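Local coordinates for protein RickCE (Rickettsia bellii, PDB 5HAM) that probably acts as a bacterial effector deubiquitinase, a CE-clan cysteine protease that removes ubiquitin from its conjugates, this chain being a fragment that includes its catalytic domain, at residues T19-E24 with A247-D252; K126-N131 with N159-T164. All coordinates share one frame; numbering follows the deposited sequence.

Contact 1 (T19-E24 with A247-D252); sequences TAQLDE and AQILTD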
loop_
_atom_site.group_PDB
_atom_site.type_symbol
_atom_site.label_atom_id
_atom_site.label_comp_id
_atom_site.label_asym_id
_atom_site.label_seq_id
_atom_site.Cartn_x
_atom_site.Cartn_y
_atom_site.Cartn_z
ATOM N N THR A 19 -13.694 3.850 -9.532
ATOM C CA THR A 19 -14.101 4.373 -10.830
ATOM C C THR A 19 -15.604 4.205 -11.102
ATOM O O THR A 19 -16.255 5.113 -11.618
ATOM C CB THR A 19 -13.275 3.711 -11.940
ATOM O OG1 THR A 19 -11.923 4.162 -11.825
ATOM C CG2 THR A 19 -13.801 4.078 -13.309
ATOM N N ALA A 20 -16.154 3.055 -10.724
ATOM C CA ALA A 20 -17.571 2.780 -10.935
ATOM C C ALA A 20 -18.481 3.643 -10.059
ATOM O O ALA A 20 -19.621 3.934 -10.422
ATOM C CB ALA A 20 -17.861 1.306 -10.702
ATOM N N GLN A 21 -17.977 4.061 -8.907
ATOM C CA GLN A 21 -18.806 4.804 -7.980
ATOM C C GLN A 21 -18.424 6.278 -7.887
ATOM O O GLN A 21 -18.886 6.983 -6.989
ATOM C CB GLN A 21 -18.755 4.158 -6.605
ATOM C CG GLN A 21 -19.653 2.939 -6.471
ATOM C CD GLN A 21 -19.500 2.285 -5.114
ATOM O OE1 GLN A 21 -18.501 1.616 -4.853
ATOM N NE2 GLN A 21 -20.477 2.489 -4.231
ATOM N N LEU A 22 -17.579 6.735 -8.806
ATOM C CA LEU A 22 -17.164 8.133 -8.826
ATOM C C LEU A 22 -17.284 8.763 -10.216
ATOM O O LEU A 22 -16.744 8.242 -11.187
ATOM C CB LEU A 22 -15.724 8.266 -8.319
ATOM C CG LEU A 22 -15.527 8.133 -6.807
ATOM C CD1 LEU A 22 -14.047 8.053 -6.428
ATOM C CD2 LEU A 22 -16.200 9.285 -6.093
ATOM N N ASP A 23 -17.993 9.886 -10.294
ATOM C CA ASP A 23 -18.087 10.696 -11.516
ATOM C C ASP A 23 -16.712 11.214 -11.963
ATOM O O ASP A 23 -16.111 12.076 -11.304
ATOM C CB ASP A 23 -19.037 11.867 -11.265
ATOM C CG ASP A 23 -19.194 12.773 -12.475
ATOM O OD1 ASP A 23 -18.731 12.400 -13.574
ATOM O OD2 ASP A 23 -19.794 13.864 -12.323
ATOM N N GLU A 24 -16.234 10.701 -13.095
ATOM C CA GLU A 24 -14.870 10.983 -13.562
ATOM C C GLU A 24 -14.668 12.449 -13.934
ATOM O O GLU A 24 -13.554 12.945 -13.923
ATOM C CB GLU A 24 -14.482 10.069 -14.730
ATOM N N ALA A 247 -19.315 -6.727 -4.748
ATOM C CA ALA A 247 -19.378 -7.797 -5.740
ATOM C C ALA A 247 -20.478 -7.547 -6.792
ATOM O O ALA A 247 -20.254 -7.792 -7.978
ATOM C CB ALA A 247 -19.518 -9.171 -5.075
ATOM N N GLN A 248 -21.634 -7.026 -6.360
ATOM C CA GLN A 248 -22.720 -6.634 -7.269
ATOM C C GLN A 248 -22.284 -5.546 -8.248
ATOM O O GLN A 248 -22.553 -5.634 -9.442
ATOM C CB GLN A 248 -23.931 -6.083 -6.514
ATOM C CG GLN A 248 -24.464 -6.882 -5.337
ATOM C CD GLN A 248 -25.813 -6.331 -4.849
ATOM O OE1 GLN A 248 -26.798 -6.351 -5.593
ATOM N NE2 GLN A 248 -25.854 -5.820 -3.609
ATOM N N ILE A 249 -21.652 -4.495 -7.732
ATOM C CA ILE A 249 -21.142 -3.423 -8.578
ATOM C C ILE A 249 -20.160 -3.995 -9.593
ATOM O O ILE A 249 -20.220 -3.691 -10.788
ATOM C CB ILE A 249 -20.435 -2.362 -7.736
ATOM C CG1 ILE A 249 -21.430 -1.720 -6.761
ATOM C CG2 ILE A 249 -19.776 -1.313 -8.625
ATOM C CD1 ILE A 249 -20.780 -0.856 -5.696
ATOM N N LEU A 250 -19.268 -4.848 -9.103
ATOM C CA LEU A 250 -18.334 -5.556 -9.959
ATOM C C LEU A 250 -19.066 -6.452 -10.946
ATOM O O LEU A 250 -18.753 -6.440 -12.129
ATOM C CB LEU A 250 -17.380 -6.398 -9.120
ATOM C CG LEU A 250 -16.326 -5.617 -8.342
ATOM C CD1 LEU A 250 -15.578 -6.548 -7.388
ATOM C CD2 LEU A 250 -15.375 -4.902 -9.305
ATOM N N THR A 251 -20.027 -7.234 -10.452
ATOM C CA THR A 251 -20.802 -8.141 -11.299
ATOM C C THR A 251 -21.532 -7.356 -12.379
ATOM O O THR A 251 -21.637 -7.795 -13.527
ATOM C CB THR A 251 -21.811 -8.977 -10.482
ATOM O OG1 THR A 251 -21.112 -10.012 -9.786
ATOM C CG2 THR A 251 -22.855 -9.625 -11.389
ATOM N N ASP A 252 -21.999 -6.166 -12.017
ATOM C CA ASP A 252 -22.595 -5.266 -12.993
ATOM C C ASP A 252 -21.538 -4.667 -13.926
ATOM O O ASP A 252 -21.599 -3.477 -14.237
ATOM C CB ASP A 252 -23.402 -4.166 -12.299
ATOM C CG ASP A 252 -24.672 -4.696 -11.647
ATOM O OD1 ASP A 252 -25.348 -5.550 -12.261
ATOM O OD2 ASP A 252 -24.995 -4.262 -10.518
#
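Ala20 and Gln21 meet Ile249 in a small surface contact, methyl against methyl and methyl against amide, where the C-terminal end of helix 11-20 comes up against the last turns of helix 238-251. On helix 238-251 the contact is made by Ile249 alone, with its two branches doing separate work. Its CG2 methyl lies 3.9 Å from the CB of Ala20, whose short side chain, pointing at the facing helix, lets the backbones approach to 7.5 Å between the CA atoms of Ala20 and Ile249. The longer branch ends in CD1, and this methyl sits over the flat face of the Gln21 amide, 3.4 Å from Gln21 CD and 3.5 Å from Gln21 OE1. Gln21 gets there with CG beside its backbone N (chi1 -80°) and an extended chain beyond; it and Ile249 cross at about a right angle. A face of an amide suits a methyl group well, since such packing does not use up the edges through which the amide makes hydrogen bonds. The setting is that of the CE-clan protease fold, a central mixed sheet flanked by helices, and here helices pack on one another beside that sheet. Val216 and Ile220 of helix 211-223 also touch Gln21, and Leu17 of helix 11-20 extends the apolar surface met by Ile249. The neighbouring Leu250, a buried residue, packs on Leu17 as well and on Gln257 and Asp258 of helix 255-262.

Contact 2 (K126-N131 with N159-T164); sequences KDIKDN and NQIILT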
loop_
_atom_site.group_PDB
_atom_site.type_symbol
_atom_site.label_atom_id
_atom_site.label_comp_id
_atom_site.label_asym_id
_atom_site.label_seq_id
_atom_site.Cartn_x
_atom_site.Cartn_y
_atom_site.Cartn_z
ATOM N N LYS A 126 -2.197 18.099 -9.426
ATOM C CA LYS A 126 -2.453 18.812 -10.673
ATOM C C LYS A 126 -3.940 18.722 -11.030
ATOM O O LYS A 126 -4.548 19.701 -11.476
ATOM C CB LYS A 126 -1.570 18.282 -11.810
ATOM N N ASP A 127 -4.523 17.550 -10.803
ATOM C CA ASP A 127 -5.936 17.329 -11.082
ATOM C C ASP A 127 -6.857 18.297 -10.347
ATOM O O ASP A 127 -7.753 18.895 -10.962
ATOM C CB ASP A 127 -6.338 15.890 -10.766
ATOM C CG ASP A 127 -5.919 14.935 -11.842
ATOM O OD1 ASP A 127 -5.526 15.420 -12.926
ATOM O OD2 ASP A 127 -5.984 13.709 -11.614
ATOM N N ILE A 128 -6.641 18.462 -9.043
ATOM C CA ILE A 128 -7.538 19.311 -8.256
ATOM C C ILE A 128 -7.193 20.793 -8.359
ATOM O O ILE A 128 -8.041 21.644 -8.129
ATOM C CB ILE A 128 -7.594 18.886 -6.783
ATOM C CG1 ILE A 128 -6.207 19.011 -6.142
ATOM C CG2 ILE A 128 -8.126 17.458 -6.681
ATOM C CD1 ILE A 128 -6.124 18.475 -4.724
ATOM N N LYS A 129 -5.954 21.097 -8.730
ATOM C CA LYS A 129 -5.513 22.480 -8.742
ATOM C C LYS A 129 -5.582 23.103 -10.135
ATOM O O LYS A 129 -5.766 24.307 -10.261
ATOM C CB LYS A 129 -4.113 22.589 -8.158
ATOM C CG LYS A 129 -3.660 23.992 -7.879
ATOM C CD LYS A 129 -2.604 23.976 -6.786
ATOM C CE LYS A 129 -1.308 23.343 -7.253
ATOM N NZ LYS A 129 -0.535 24.319 -8.072
ATOM N N ASP A 130 -5.458 22.289 -11.180
ATOM C CA ASP A 130 -5.431 22.821 -12.547
ATOM C C ASP A 130 -6.500 22.259 -13.483
ATOM O O ASP A 130 -6.882 22.918 -14.448
ATOM C CB ASP A 130 -4.054 22.607 -13.171
ATOM C CG ASP A 130 -2.965 23.383 -12.457
ATOM O OD1 ASP A 130 -3.244 24.510 -11.996
ATOM O OD2 ASP A 130 -1.834 22.861 -12.348
ATOM N N ASN A 131 -6.985 21.052 -13.205
ATOM C CA ASN A 131 -7.892 20.366 -14.129
ATOM C C ASN A 131 -9.366 20.330 -13.711
ATOM O O ASN A 131 -10.153 19.571 -14.274
ATOM C CB ASN A 131 -7.396 18.944 -14.414
ATOM C CG ASN A 131 -5.982 18.921 -14.964
ATOM O OD1 ASN A 131 -5.531 19.887 -15.581
ATOM N ND2 ASN A 131 -5.272 17.819 -14.736
ATOM N N ASN A 159 -5.820 28.931 -1.599
ATOM C CA ASN A 159 -4.722 28.249 -2.285
ATOM C C ASN A 159 -4.133 27.152 -1.391
ATOM O O ASN A 159 -2.934 27.119 -1.110
ATOM C CB ASN A 159 -3.645 29.246 -2.723
ATOM C CG ASN A 159 -2.603 28.609 -3.603
ATOM O OD1 ASN A 159 -2.868 27.595 -4.247
ATOM N ND2 ASN A 159 -1.401 29.178 -3.622
ATOM N N GLN A 160 -5.008 26.265 -0.932
ATOM C CA GLN A 160 -4.669 25.340 0.131
ATOM C C GLN A 160 -4.990 23.903 -0.245
ATOM O O GLN A 160 -6.144 23.572 -0.518
ATOM C CB GLN A 160 -5.453 25.719 1.382
ATOM C CG GLN A 160 -5.236 24.784 2.541
ATOM C CD GLN A 160 -3.789 24.727 2.945
ATOM O OE1 GLN A 160 -3.278 25.643 3.586
ATOM N NE2 GLN A 160 -3.107 23.650 2.562
ATOM N N ILE A 161 -3.963 23.056 -0.268
ATOM C CA ILE A 161 -4.142 21.619 -0.480
ATOM C C ILE A 161 -4.498 20.918 0.830
ATOM O O ILE A 161 -3.845 21.106 1.856
ATOM C CB ILE A 161 -2.874 20.953 -1.062
ATOM C CG1 ILE A 161 -2.539 21.504 -2.449
ATOM C CG2 ILE A 161 -3.077 19.464 -1.190
ATOM C CD1 ILE A 161 -3.449 20.985 -3.536
ATOM N N ILE A 162 -5.549 20.112 0.788
ATOM C CA ILE A 162 -5.997 19.380 1.961
ATOM C C ILE A 162 -6.045 17.875 1.657
ATOM O O ILE A 162 -6.692 17.451 0.705
ATOM C CB ILE A 162 -7.377 19.928 2.438
ATOM C CG1 ILE A 162 -7.276 21.435 2.714
ATOM C CG2 ILE A 162 -7.866 19.192 3.674
ATOM C CD1 ILE A 162 -8.574 22.100 3.114
ATOM N N LEU A 163 -5.322 17.081 2.445
ATOM C CA LEU A 163 -5.246 15.632 2.244
ATOM C C LEU A 163 -5.910 14.888 3.400
ATOM O O LEU A 163 -5.556 15.086 4.564
ATOM C CB LEU A 163 -3.791 15.175 2.118
ATOM C CG LEU A 163 -2.903 15.928 1.118
ATOM C CD1 LEU A 163 -1.449 15.644 1.393
ATOM C CD2 LEU A 163 -3.251 15.567 -0.317
ATOM N N THR A 164 -6.869 14.028 3.071
ATOM C CA THR A 164 -7.619 13.303 4.079
ATOM C C THR A 164 -7.325 11.816 3.988
ATOM O O THR A 164 -7.439 11.217 2.917
ATOM C CB THR A 164 -9.110 13.555 3.900
ATOM O OG1 THR A 164 -9.338 14.960 3.962
ATOM C CG2 THR A 164 -9.916 12.871 4.982
#
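Lys129 and Ile161 have the closest CA atoms, 8.4 Å apart, where the end of helix 96-130 passes the start of strand 160-166. The side chains bridge this gap mainly methyl to methyl: Ile128 CD1 meets Ile161 CD1 at 3.9 Å. Ile128 places CG1 between its backbone N and carbonyl carbon (chi1 62°), a crowded position that carries CD1 to the strand. Both isoleucines are buried, and Tyr154 of strand 147-155 touches both. Lys129 adds only its aliphatic part, CD lying 4.5 Å from Ile161 CD1, which suits a long chain at a partly exposed edge. Asn159 OD1 is also near that CD, but its hydrogen bond goes to the Tyr154 hydroxyl. Asn159 and Gln160 together face Asp155 in a G1 beta bulge, and the left-handed backbone of Asn159 (phi 50°) is one that asparagine tolerates well. Within 126-131, Asn131 ND2 donates to the anti lone pair of Asp127 OD1 at 3.0 Å, while Ser28 bonds Asp127 OD2. Helix and strand are thus joined by dispersion and burial of methyl groups, while Asn159 and Asp127 take their hydrogen bonds from groups outside this interface.

How the contacts relate
From the N terminus, the chain reaches segment 19-24 at the end of helix 11-20, then runs through 222 residues before contact 1 closes that long loop at helix 238-251. Contact 2 lies wholly within it, closing a much shorter loop of 27 residues that holds strands 135-141 and 147-155. Contact 1 thus joins helices near the two ends of the chain, whereas contact 2 fixes helix 96-130 to strand 160-166 of the sheet. Their centres are 24 Å apart and their nearest atoms about 7 Å, without touching. Strand 27-34 meets both: Leu22 packs on Val29, while Asp127 bonds Ser28. Lys133 also reaches from beyond 126-131 to the Glu24 carbonyl.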